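Local coordinates for mandelate racemase/muconate lactonizing enzyme family protein (Bradyrhizobium sp. ORS 278, PDB 3TOY), which belongs to the mandelate racemase/muconate lactonizing enzyme family of the enolase superfamily and binds a calcium ion in its barrel domain, at residues A[136-147]-A[363-371]; A[215-226]-A[241-252]. All blocks are in the same frame, centred on the assembly; numbering follows the deposited sequence.

In the fold
Contact 2 is the metal-bearing one: 215-226 and 241-252 are neighbouring strands and loops of the C-terminal barrel domain, and their D219 and E245 bind calcium together with E271. One end of the same strand pair, at A215 and T242, borders a bound O-acetaldehydyl-hexaethylene glycol. Contact 1 joins the end of helix 122-142, in the N-terminal family region, to the loop after strand 360-361. In sequence, contact 1 brackets contact 2, since its two segments come before and after both strands. In space they lie on opposite sides of the chain's centre, their own centres 34 Å apart and nearest atoms about 18 Å apart.

Contact 1 (A[136-147]-A[363-371]); sequences DALGQLAGKPVV and AKGPGLGLA
Helix 122-142 of the N-terminal family region and the loop 363-371, which follows strand 360-361, meet in a backbone-to-backbone docking centred on G367. The fit is close: the CA atoms of G139 and G367 are 3.8 Å apart, with no side chain on either. A Schellman motif at G143 ends the helix and turns the chain back along the loop. There G367 N gives a hydrogen bond to K144 O (2.9 Å), and V146 N gives one to G367 O (2.9 Å). The loop itself makes a type II' turn from P366 to G369, with a cis peptide before P366.

D136 supplies the polar side chain. Its CG lies anti to the backbone N (chi1 172°), which carries OD1 to L368 N at 2.8 Å on the anti lone pair, nearly straight at 170°. A water bridges the same OD1 to N and O of L370. The other oxygen, OD2, takes Q140 NE2 and the backbone N of H71. Beside these bonds, V146 CG2 presses on L368 CD2 at a tight 3.5 Å. With both carboxylate oxygens engaged, D136 is held in its rotation, and this set of donors is consistent with an ionised carboxylate.

Contact 2 (A[215-226]-A[241-252]); sequences ALMLDFNQSLDP and LTWIEEPVPQEN. With CA (calcium ion), chain E; P4C (O-acetaldehydyl-hexaethylene glycol), chain N; P4C (O-acetaldehydyl-hexaethylene glycol), chain R; ACT (acetate ion), chain F.
Strands 215-219 and 243-245 run parallel, 23° between their directions and 4.7 Å apart at closest approach, as the two strands of a beta-alpha-beta unit closed by helix 226-236 in the barrel of this enolase-superfamily domain. The pairing is carried by T242 N to L216 O, L218 N to W243 O, E245 N to L218 O and F220 N to E245 O; beyond the strands Q222 N continues it to E246 O.

D219 and E245 leave the same face of the sheet, both side chains starting out trans from the main-chain nitrogen. Their carboxylates converge on calcium, D219 OD2 at 2.4 Å and E245 OE2 at 2.3 Å, with planes 35° apart; the metal explains why these two oxygens sit only 3.0 Å from each other. E271, an acetate oxygen and two waters also bind the ion. In the second shell, W243 NE1 donates to E245 OE1, which also pairs with K188, while K190 reaches D219 OD2. Farther along that face, M217 lays CG over the five-membered ring of W243, 3.4 Å from its centroid, and its SD stands above the six-membered ring at a longer 4.8 Å from the centroid, a Met-aromatic contact. L218 and I244 point to the other face; just past the strand, I244 CG2 meets the edge of the F220 ring, and L224 CD1 lies over one face of that ring.

Past the strands, R115 of the second subunit joins Q250 N in donating to Q222 OE1; the Q250 bond is 2.8 Å long and 173° at the hydrogen.

Contact 1 (A[136-147]-A[363-371])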
loop_
_atom_site.group_PDB
_atom_site.type_symbol
_atom_site.label_atom_id
_atom_site.label_comp_id
_atom_site.label_asym_id
_atom_site.label_seq_id
_atom_site.Cartn_x
_atom_site.Cartn_y
_atom_site.Cartn_z
ATOM N N ASP A 136 -21.516 29.683 25.257
ATOM C CA ASP A 136 -21.588 31.119 25.502
ATOM C C ASP A 136 -22.248 31.352 26.858
ATOM O O ASP A 136 -21.797 32.178 27.650
ATOM C CB ASP A 136 -22.421 31.809 24.427
ATOM C CG ASP A 136 -22.664 33.269 24.759
ATOM O OD1 ASP A 136 -21.698 34.044 24.734
ATOM O OD2 ASP A 136 -23.817 33.629 25.072
ATOM N N ALA A 137 -23.318 30.607 27.114
ATOM C CA ALA A 137 -24.052 30.727 28.364
ATOM C C ALA A 137 -23.183 30.319 29.540
ATOM O O ALA A 137 -23.167 31.000 30.562
ATOM C CB ALA A 137 -25.346 29.923 28.323
ATOM N N LEU A 138 -22.446 29.220 29.402
ATOM C CA LEU A 138 -21.553 28.791 30.469
ATOM C C LEU A 138 -20.540 29.892 30.784
ATOM O O LEU A 138 -20.214 30.151 31.950
ATOM C CB LEU A 138 -20.829 27.494 30.093
ATOM C CG LEU A 138 -21.595 26.173 30.168
ATOM C CD1 LEU A 138 -20.667 25.033 29.713
ATOM C CD2 LEU A 138 -22.155 25.895 31.563
ATOM N N GLY A 139 -20.030 30.537 29.743
ATOM C CA GLY A 139 -19.062 31.607 29.931
ATOM C C GLY A 139 -19.700 32.796 30.651
ATOM O O GLY A 139 -19.122 33.356 31.578
ATOM N N GLN A 140 -20.886 33.187 30.211
ATOM C CA GLN A 140 -21.601 34.294 30.855
ATOM C C GLN A 140 -21.842 33.962 32.315
ATOM O O GLN A 140 -21.629 34.802 33.183
ATOM C CB GLN A 140 -22.933 34.568 30.173
ATOM C CG GLN A 140 -22.835 35.288 28.830
ATOM C CD GLN A 140 -24.197 35.725 28.317
ATOM O OE1 GLN A 140 -24.869 36.555 28.931
ATOM N NE2 GLN A 140 -24.611 35.168 27.196
ATOM N N LEU A 141 -22.280 32.737 32.585
ATOM C CA LEU A 141 -22.568 32.327 33.954
ATOM C C LEU A 141 -21.330 32.350 34.830
ATOM O O LEU A 141 -21.430 32.583 36.035
ATOM C CB LEU A 141 -23.240 30.953 33.997
ATOM C CG LEU A 141 -24.686 30.896 33.514
ATOM C CD1 LEU A 141 -25.064 29.490 33.117
ATOM C CD2 LEU A 141 -25.614 31.401 34.641
ATOM N N ALA A 142 -20.162 32.117 34.231
ATOM C CA ALA A 142 -18.900 32.193 34.970
ATOM C C ALA A 142 -18.298 33.596 34.956
ATOM O O ALA A 142 -17.346 33.868 35.668
ATOM C CB ALA A 142 -17.880 31.178 34.399
ATOM N N GLY A 143 -18.825 34.475 34.120
ATOM C CA GLY A 143 -18.237 35.803 33.940
ATOM C C GLY A 143 -16.861 35.746 33.293
ATOM O O GLY A 143 -15.984 36.568 33.592
ATOM N N LYS A 144 -16.678 34.784 32.389
ATOM C CA LYS A 144 -15.389 34.577 31.732
ATOM C C LYS A 144 -15.607 34.356 30.254
ATOM O O LYS A 144 -16.664 33.891 29.850
ATOM C CB LYS A 144 -14.686 33.358 32.302
ATOM C CG LYS A 144 -14.113 33.574 33.675
ATOM C CD LYS A 144 -13.852 32.239 34.352
ATOM C CE LYS A 144 -13.001 32.438 35.593
ATOM N NZ LYS A 144 -12.888 31.162 36.329
ATOM N N PRO A 145 -14.609 34.719 29.442
ATOM C CA PRO A 145 -14.664 34.367 28.025
ATOM C C PRO A 145 -14.601 32.838 27.867
ATOM O O PRO A 145 -13.956 32.148 28.666
ATOM C CB PRO A 145 -13.400 35.016 27.443
ATOM C CG PRO A 145 -12.479 35.234 28.602
ATOM C CD PRO A 145 -13.397 35.476 29.797
ATOM N N VAL A 146 -15.251 32.309 26.844
ATOM C CA VAL A 146 -15.184 30.855 26.614
ATOM C C VAL A 146 -13.734 30.357 26.564
ATOM O O VAL A 146 -13.434 29.288 27.096
ATOM C CB VAL A 146 -15.928 30.434 25.335
ATOM C CG1 VAL A 146 -15.648 28.942 24.993
ATOM C CG2 VAL A 146 -17.435 30.685 25.493
ATOM N N VAL A 147 -12.836 31.111 25.930
ATOM C CA VAL A 147 -11.434 30.651 25.825
ATOM C C VAL A 147 -10.820 30.312 27.186
ATOM O O VAL A 147 -10.115 29.322 27.322
ATOM C CB VAL A 147 -10.536 31.634 25.018
ATOM C CG1 VAL A 147 -10.451 32.986 25.715
ATOM C CG2 VAL A 147 -9.103 31.046 24.786
ATOM N N ALA A 363 -9.903 37.255 21.430
ATOM C CA ALA A 363 -11.223 36.846 21.920
ATOM C C ALA A 363 -11.752 37.879 22.912
ATOM O O ALA A 363 -10.998 38.374 23.738
ATOM C CB ALA A 363 -11.137 35.534 22.623
ATOM N N LYS A 364 -13.051 38.135 22.836
ATOM C CA LYS A 364 -13.761 39.043 23.748
ATOM C C LYS A 364 -14.831 38.257 24.466
ATOM O O LYS A 364 -15.586 37.516 23.830
ATOM C CB LYS A 364 -14.420 40.157 22.944
ATOM C CG LYS A 364 -13.661 41.481 22.980
ATOM C CD LYS A 364 -12.158 41.277 22.806
ATOM C CE LYS A 364 -11.386 42.571 23.039
ATOM N NZ LYS A 364 -9.939 42.392 22.776
ATOM N N GLY A 365 -14.904 38.409 25.789
ATOM C CA GLY A 365 -15.986 37.788 26.569
ATOM C C GLY A 365 -16.939 38.856 27.116
ATOM O O GLY A 365 -16.940 39.989 26.636
ATOM N N PRO A 366 -17.770 38.496 28.104
ATOM C CA PRO A 366 -17.904 37.157 28.666
ATOM C C PRO A 366 -18.575 36.240 27.649
ATOM O O PRO A 366 -19.163 36.727 26.688
ATOM C CB PRO A 366 -18.846 37.381 29.859
ATOM C CG PRO A 366 -19.690 38.508 29.436
ATOM C CD PRO A 366 -18.761 39.427 28.680
ATOM N N GLY A 367 -18.508 34.933 27.872
ATOM C CA GLY A 367 -19.003 33.958 26.889
ATOM C C GLY A 367 -18.236 34.120 25.581
ATOM O O GLY A 367 -17.013 34.261 25.600
ATOM N N LEU A 368 -18.959 34.148 24.461
ATOM C CA LEU A 368 -18.358 34.373 23.153
ATOM C C LEU A 368 -18.324 35.840 22.764
ATOM O O LEU A 368 -17.888 36.178 21.666
ATOM C CB LEU A 368 -19.092 33.582 22.061
ATOM C CG LEU A 368 -19.080 32.057 22.228
ATOM C CD1 LEU A 368 -20.032 31.446 21.202
ATOM C CD2 LEU A 368 -17.656 31.461 22.110
ATOM N N GLY A 369 -18.786 36.717 23.654
ATOM C CA GLY A 369 -18.816 38.135 23.346
ATOM C C GLY A 369 -19.874 38.461 22.314
ATOM O O GLY A 369 -19.697 39.358 21.504
ATOM N N LEU A 370 -20.981 37.726 22.339
ATOM C CA LEU A 370 -22.047 37.928 21.369
ATOM C C LEU A 370 -23.311 38.387 22.107
ATOM O O LEU A 370 -23.972 37.591 22.761
ATOM C CB LEU A 370 -22.335 36.633 20.599
ATOM C CG LEU A 370 -21.188 36.032 19.765
ATOM C CD1 LEU A 370 -21.669 34.751 19.073
ATOM C CD2 LEU A 370 -20.694 37.027 18.748
ATOM N N ALA A 371 -23.607 39.674 22.033
ATOM C CA ALA A 371 -24.857 40.216 22.567
ATOM C C ALA A 371 -25.403 41.082 21.460
ATOM O O ALA A 371 -24.634 41.710 20.728
ATOM C CB ALA A 371 -24.595 41.029 23.805
HETATM O O HOH W 1 -22.322 36.763 24.656
#

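Contact 2 (A[215-226]-A[241-252])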
loop_
_atom_site.group_PDB
_atom_site.type_symbol
_atom_site.label_atom_id
_atom_site.label_comp_id
_atom_site.label_asym_id
_atom_site.label_seq_id
_atom_site.Cartn_x
_atom_site.Cartn_y
_atom_site.Cartn_z
ATOM N N ALA A 215 0.973 38.052 2.785
ATOM C CA ALA A 215 0.534 36.717 2.378
ATOM C C ALA A 215 -0.728 36.849 1.508
ATOM O O ALA A 215 -1.592 37.681 1.779
ATOM C CB ALA A 215 0.276 35.827 3.575
ATOM N N LEU A 216 -0.804 36.045 0.442
ATOM C CA LEU A 216 -1.971 36.023 -0.439
ATOM C C LEU A 216 -2.504 34.590 -0.485
ATOM O O LEU A 216 -1.738 33.658 -0.725
ATOM C CB LEU A 216 -1.577 36.400 -1.860
ATOM C CG LEU A 216 -1.296 37.850 -2.206
ATOM C CD1 LEU A 216 -0.934 37.919 -3.686
ATOM C CD2 LEU A 216 -2.527 38.686 -1.908
ATOM N N MET A 217 -3.799 34.429 -0.260
ATOM C CA MET A 217 -4.456 33.139 -0.403
ATOM C C MET A 217 -5.432 33.218 -1.550
ATOM O O MET A 217 -5.976 34.300 -1.835
ATOM C CB MET A 217 -5.210 32.775 0.880
ATOM C CG MET A 217 -4.319 32.413 2.064
ATOM S SD MET A 217 -3.694 33.867 2.924
ATOM C CE MET A 217 -3.881 33.381 4.659
ATOM N N LEU A 218 -5.676 32.084 -2.209
ATOM C CA LEU A 218 -6.630 32.050 -3.333
ATOM C C LEU A 218 -7.702 30.990 -3.114
ATOM O O LEU A 218 -7.378 29.829 -2.907
ATOM C CB LEU A 218 -5.889 31.839 -4.663
ATOM C CG LEU A 218 -6.740 31.738 -5.943
ATOM C CD1 LEU A 218 -7.550 33.028 -6.160
ATOM C CD2 LEU A 218 -5.852 31.455 -7.187
ATOM N N ASP A 219 -8.976 31.402 -3.157
ATOM C CA ASP A 219 -10.095 30.517 -2.911
ATOM C C ASP A 219 -10.873 30.255 -4.194
ATOM O O ASP A 219 -11.429 31.182 -4.787
ATOM C CB ASP A 219 -10.973 31.144 -1.824
ATOM C CG ASP A 219 -12.149 30.272 -1.403
ATOM O OD1 ASP A 219 -12.333 29.158 -1.933
ATOM O OD2 ASP A 219 -12.888 30.711 -0.494
ATOM N N PHE A 220 -10.888 28.995 -4.641
ATOM C CA PHE A 220 -11.608 28.598 -5.854
ATOM C C PHE A 220 -13.069 28.263 -5.599
ATOM O O PHE A 220 -13.836 28.039 -6.550
ATOM C CB PHE A 220 -10.925 27.400 -6.567
ATOM C CG PHE A 220 -9.690 27.775 -7.345
ATOM C CD1 PHE A 220 -9.772 28.657 -8.419
ATOM C CD2 PHE A 220 -8.456 27.227 -7.030
ATOM C CE1 PHE A 220 -8.660 29.010 -9.143
ATOM C CE2 PHE A 220 -7.300 27.576 -7.778
ATOM C CZ PHE A 220 -7.414 28.463 -8.836
ATOM N N ASN A 221 -13.463 28.200 -4.326
ATOM C CA ASN A 221 -14.855 27.880 -3.987
ATOM C C ASN A 221 -15.406 26.668 -4.733
ATOM O O ASN A 221 -16.537 26.689 -5.210
ATOM C CB ASN A 221 -15.768 29.110 -4.179
ATOM C CG ASN A 221 -15.638 30.096 -3.033
ATOM O OD1 ASN A 221 -14.978 31.125 -3.157
ATOM N ND2 ASN A 221 -16.202 29.743 -1.896
ATOM N N GLN A 222 -14.614 25.590 -4.803
ATOM C CA GLN A 222 -15.094 24.307 -5.349
ATOM C C GLN A 222 -15.361 24.316 -6.847
ATOM O O GLN A 222 -16.019 23.404 -7.369
ATOM C CB GLN A 222 -16.365 23.850 -4.646
ATOM C CG GLN A 222 -16.316 23.878 -3.107
ATOM C CD GLN A 222 -17.640 23.491 -2.519
ATOM O OE1 GLN A 222 -18.066 22.328 -2.615
ATOM N NE2 GLN A 222 -18.329 24.465 -1.907
ATOM N N SER A 223 -14.816 25.301 -7.549
ATOM C CA SER A 223 -15.265 25.561 -8.919
ATOM C C SER A 223 -14.540 24.742 -9.994
ATOM O O SER A 223 -14.947 24.753 -11.154
ATOM C CB SER A 223 -15.173 27.054 -9.228
ATOM O OG SER A 223 -13.819 27.519 -9.110
ATOM N N LEU A 224 -13.473 24.039 -9.627
ATOM C CA LEU A 224 -12.699 23.288 -10.630
ATOM C C LEU A 224 -12.854 21.784 -10.458
ATOM O O LEU A 224 -13.335 21.338 -9.430
ATOM C CB LEU A 224 -11.217 23.649 -10.535
ATOM C CG LEU A 224 -10.894 25.142 -10.568
ATOM C CD1 LEU A 224 -9.390 25.367 -10.481
ATOM C CD2 LEU A 224 -11.446 25.710 -11.877
ATOM N N ASP A 225 -12.437 21.015 -11.472
ATOM C CA ASP A 225 -12.220 19.572 -11.307
ATOM C C ASP A 225 -10.746 19.321 -11.013
ATOM O O ASP A 225 -9.915 20.238 -11.107
ATOM C CB ASP A 225 -12.750 18.736 -12.500
ATOM C CG ASP A 225 -12.077 19.061 -13.833
ATOM O OD1 ASP A 225 -10.927 19.502 -13.878
ATOM O OD2 ASP A 225 -12.724 18.846 -14.871
ATOM N N PRO A 226 -10.406 18.098 -10.586
ATOM C CA PRO A 226 -9.021 17.904 -10.190
ATOM C C PRO A 226 -7.988 18.175 -11.282
ATOM O O PRO A 226 -6.967 18.800 -11.005
ATOM C CB PRO A 226 -9.002 16.444 -9.730
ATOM C CG PRO A 226 -10.380 16.272 -9.142
ATOM C CD PRO A 226 -11.276 17.016 -10.093
ATOM N N LEU A 241 1.888 32.037 -3.283
ATOM C CA LEU A 241 0.620 31.932 -2.547
ATOM C C LEU A 241 0.775 31.081 -1.287
ATOM O O LEU A 241 1.523 30.113 -1.266
ATOM C CB LEU A 241 -0.461 31.333 -3.453
ATOM C CG LEU A 241 -0.676 32.115 -4.740
ATOM C CD1 LEU A 241 -1.742 31.443 -5.598
ATOM C CD2 LEU A 241 -1.084 33.528 -4.347
ATOM N N THR A 242 0.054 31.443 -0.231
ATOM C CA THR A 242 0.121 30.711 1.016
ATOM C C THR A 242 -0.684 29.418 0.942
ATOM O O THR A 242 -0.277 28.404 1.510
ATOM C CB THR A 242 -0.385 31.611 2.156
ATOM O OG1 THR A 242 0.630 32.582 2.432
ATOM C CG2 THR A 242 -0.691 30.800 3.429
ATOM N N TRP A 243 -1.825 29.470 0.267
ATOM C CA TRP A 243 -2.652 28.261 0.076
ATOM C C TRP A 243 -3.649 28.416 -1.054
ATOM O O TRP A 243 -3.951 29.551 -1.491
ATOM C CB TRP A 243 -3.334 27.839 1.395
ATOM C CG TRP A 243 -4.556 28.636 1.875
ATOM C CD1 TRP A 243 -5.674 28.983 1.160
ATOM C CD2 TRP A 243 -4.787 29.070 3.220
ATOM N NE1 TRP A 243 -6.586 29.629 1.990
ATOM C CE2 TRP A 243 -6.053 29.690 3.255
ATOM C CE3 TRP A 243 -4.036 28.994 4.402
ATOM C CZ2 TRP A 243 -6.575 30.239 4.421
ATOM C CZ3 TRP A 243 -4.559 29.548 5.558
ATOM C CH2 TRP A 243 -5.821 30.151 5.559
ATOM N N ILE A 244 -4.079 27.273 -1.590
ATOM C CA ILE A 244 -5.174 27.211 -2.552
ATOM C C ILE A 244 -6.336 26.553 -1.839
ATOM O O ILE A 244 -6.202 25.417 -1.350
ATOM C CB ILE A 244 -4.798 26.310 -3.727
ATOM C CG1 ILE A 244 -3.547 26.878 -4.423
ATOM C CG2 ILE A 244 -5.987 26.174 -4.681
ATOM C CD1 ILE A 244 -3.822 28.168 -5.250
ATOM N N GLU A 245 -7.499 27.211 -1.830
ATOM C CA GLU A 245 -8.596 26.777 -0.972
ATOM C C GLU A 245 -9.735 26.164 -1.800
ATOM O O GLU A 245 -10.126 26.723 -2.834
ATOM C CB GLU A 245 -9.067 27.993 -0.165
ATOM C CG GLU A 245 -10.192 27.754 0.801
ATOM C CD GLU A 245 -10.437 29.001 1.646
ATOM O OE1 GLU A 245 -9.426 29.627 2.063
ATOM O OE2 GLU A 245 -11.623 29.330 1.891
ATOM N N GLU A 246 -10.245 25.013 -1.344
ATOM C CA GLU A 246 -11.319 24.265 -2.023
ATOM C C GLU A 246 -11.226 24.298 -3.543
ATOM O O GLU A 246 -12.113 24.827 -4.211
ATOM C CB GLU A 246 -12.696 24.756 -1.555
ATOM C CG GLU A 246 -13.037 24.357 -0.117
ATOM C CD GLU A 246 -14.529 24.526 0.187
ATOM O OE1 GLU A 246 -15.077 25.599 -0.142
ATOM O OE2 GLU A 246 -15.156 23.592 0.725
ATOM N N PRO A 247 -10.162 23.704 -4.110
ATOM C CA PRO A 247 -10.029 23.704 -5.567
ATOM C C PRO A 247 -11.159 22.955 -6.254
ATOM O O PRO A 247 -11.499 23.291 -7.381
ATOM C CB PRO A 247 -8.700 22.980 -5.812
ATOM C CG PRO A 247 -8.471 22.185 -4.553
ATOM C CD PRO A 247 -9.030 23.033 -3.453
ATOM N N VAL A 248 -11.725 21.953 -5.583
ATOM C CA VAL A 248 -12.761 21.114 -6.189
ATOM C C VAL A 248 -13.907 20.929 -5.205
ATOM O O VAL A 248 -13.809 21.386 -4.077
ATOM C CB VAL A 248 -12.156 19.751 -6.642
ATOM C CG1 VAL A 248 -10.853 20.024 -7.437
ATOM C CG2 VAL A 248 -11.841 18.866 -5.445
ATOM N N PRO A 249 -15.011 20.277 -5.624
ATOM C CA PRO A 249 -16.121 20.136 -4.680
ATOM C C PRO A 249 -15.697 19.583 -3.320
ATOM O O PRO A 249 -14.872 18.649 -3.234
ATOM C CB PRO A 249 -17.085 19.185 -5.395
ATOM C CG PRO A 249 -16.834 19.483 -6.872
ATOM C CD PRO A 249 -15.344 19.761 -6.965
ATOM N N GLN A 250 -16.266 20.157 -2.262
ATOM C CA GLN A 250 -15.912 19.784 -0.896
ATOM C C GLN A 250 -16.135 18.293 -0.611
ATOM O O GLN A 250 -15.412 17.718 0.191
ATOM C CB GLN A 250 -16.684 20.631 0.129
ATOM C CG GLN A 250 -18.232 20.614 -0.009
ATOM C CD GLN A 250 -18.912 19.642 0.930
ATOM O OE1 GLN A 250 -18.259 18.869 1.640
ATOM N NE2 GLN A 250 -20.253 19.669 0.944
ATOM N N GLU A 251 -17.136 17.682 -1.240
ATOM C CA GLU A 251 -17.438 16.267 -0.982
ATOM C C GLU A 251 -16.404 15.359 -1.646
ATOM O O GLU A 251 -16.357 14.162 -1.361
ATOM C CB GLU A 251 -18.812 15.880 -1.559
ATOM C CG GLU A 251 -19.991 16.698 -1.013
ATOM C CD GLU A 251 -20.371 17.878 -1.915
ATOM O OE1 GLU A 251 -19.492 18.395 -2.638
ATOM O OE2 GLU A 251 -21.562 18.291 -1.885
ATOM N N ASN A 252 -15.633 15.927 -2.566
ATOM C CA ASN A 252 -14.725 15.133 -3.388
ATOM C C ASN A 252 -13.378 15.041 -2.662
ATOM O O ASN A 252 -12.447 15.771 -2.969
ATOM C CB ASN A 252 -14.612 15.757 -4.784
ATOM C CG ASN A 252 -13.895 14.850 -5.800
ATOM O OD1 ASN A 252 -13.433 13.755 -5.464
ATOM N ND2 ASN A 252 -13.819 15.305 -7.048
HETATM CA CA CA E . -13.865 29.617 1.406
HETATM O O1 P4C N . -10.250 19.298 -16.640
HETATM C C2 P4C N . -10.921 18.970 -17.868
HETATM C C3 P4C N . -11.656 20.211 -18.360
HETATM O O4 P4C N . -13.028 19.882 -18.507
HETATM C C5 P4C N . -13.855 21.036 -18.588
HETATM C C6 P4C N . -14.642 20.949 -19.887
HETATM O O7 P4C N . -13.789 21.321 -20.971
HETATM C C8 P4C N . -14.464 21.182 -22.224
HETATM C C9 P4C N . -13.523 21.547 -23.352
HETATM O O10 P4C N . -13.262 22.939 -23.245
HETATM C C11 P4C N . -12.518 23.401 -24.363
HETATM C C12 P4C N . -12.054 24.816 -24.076
HETATM O O13 P4C N . -11.469 24.852 -22.777
HETATM C C14 P4C N . -10.865 26.116 -22.500
HETATM C C15 P4C N . -10.028 25.985 -21.236
HETATM O O16 P4C N . -8.854 25.243 -21.550
HETATM C C17 P4C N . -8.266 24.602 -20.421
HETATM C C18 P4C N . -7.144 23.699 -20.922
HETATM O O19 P4C N . -6.104 24.489 -21.499
HETATM C C20 P4C N . -5.079 23.703 -22.109
HETATM C C21 P4C N . -4.085 24.598 -22.845
HETATM O O22 P4C N . -4.682 25.155 -24.022
HETATM O O1 P4C R . 2.895 25.791 8.705
HETATM C C2 P4C R . 1.949 26.670 9.331
HETATM C C3 P4C R . 2.620 27.527 10.401
HETATM O O4 P4C R . 1.579 28.044 11.236
HETATM C C5 P4C R . 2.035 28.920 12.272
HETATM C C6 P4C R . 1.060 30.091 12.457
HETATM O O7 P4C R . 1.329 31.079 11.462
HETATM C C8 P4C R . 0.401 32.175 11.374
HETATM C C9 P4C R . 1.204 33.477 11.226
HETATM O O10 P4C R . 1.387 33.908 9.878
HETATM C C11 P4C R . 2.578 34.696 9.684
HETATM C C12 P4C R . 3.809 33.822 9.449
HETATM O O13 P4C R . 4.482 34.155 8.227
HETATM C C14 P4C R . 5.317 33.106 7.715
HETATM C C15 P4C R . 4.604 32.233 6.678
HETATM O O16 P4C R . 5.103 32.420 5.343
HETATM C C17 P4C R . 4.175 32.027 4.318
HETATM C C18 P4C R . 4.507 32.653 2.959
HETATM O O19 P4C R . 3.935 33.965 2.841
HETATM C C20 P4C R . 4.651 34.825 1.949
HETATM C C21 P4C R . 4.290 36.291 2.202
HETATM O O22 P4C R . 4.894 36.772 3.408
HETATM C C ACT F . -16.832 31.393 1.387
HETATM O O ACT F . -16.668 31.868 2.539
HETATM O OXT ACT F . -15.799 31.047 0.776
HETATM C CH3 ACT F . -18.191 31.244 0.759
HETATM O O HOH W 2 1.583 34.283 0.335
HETATM O O HOH W 3 -13.862 27.985 -0.172
HETATM O O HOH W 4 -17.107 27.015 -1.081
HETATM O O HOH W 5 -14.001 31.573 2.880
#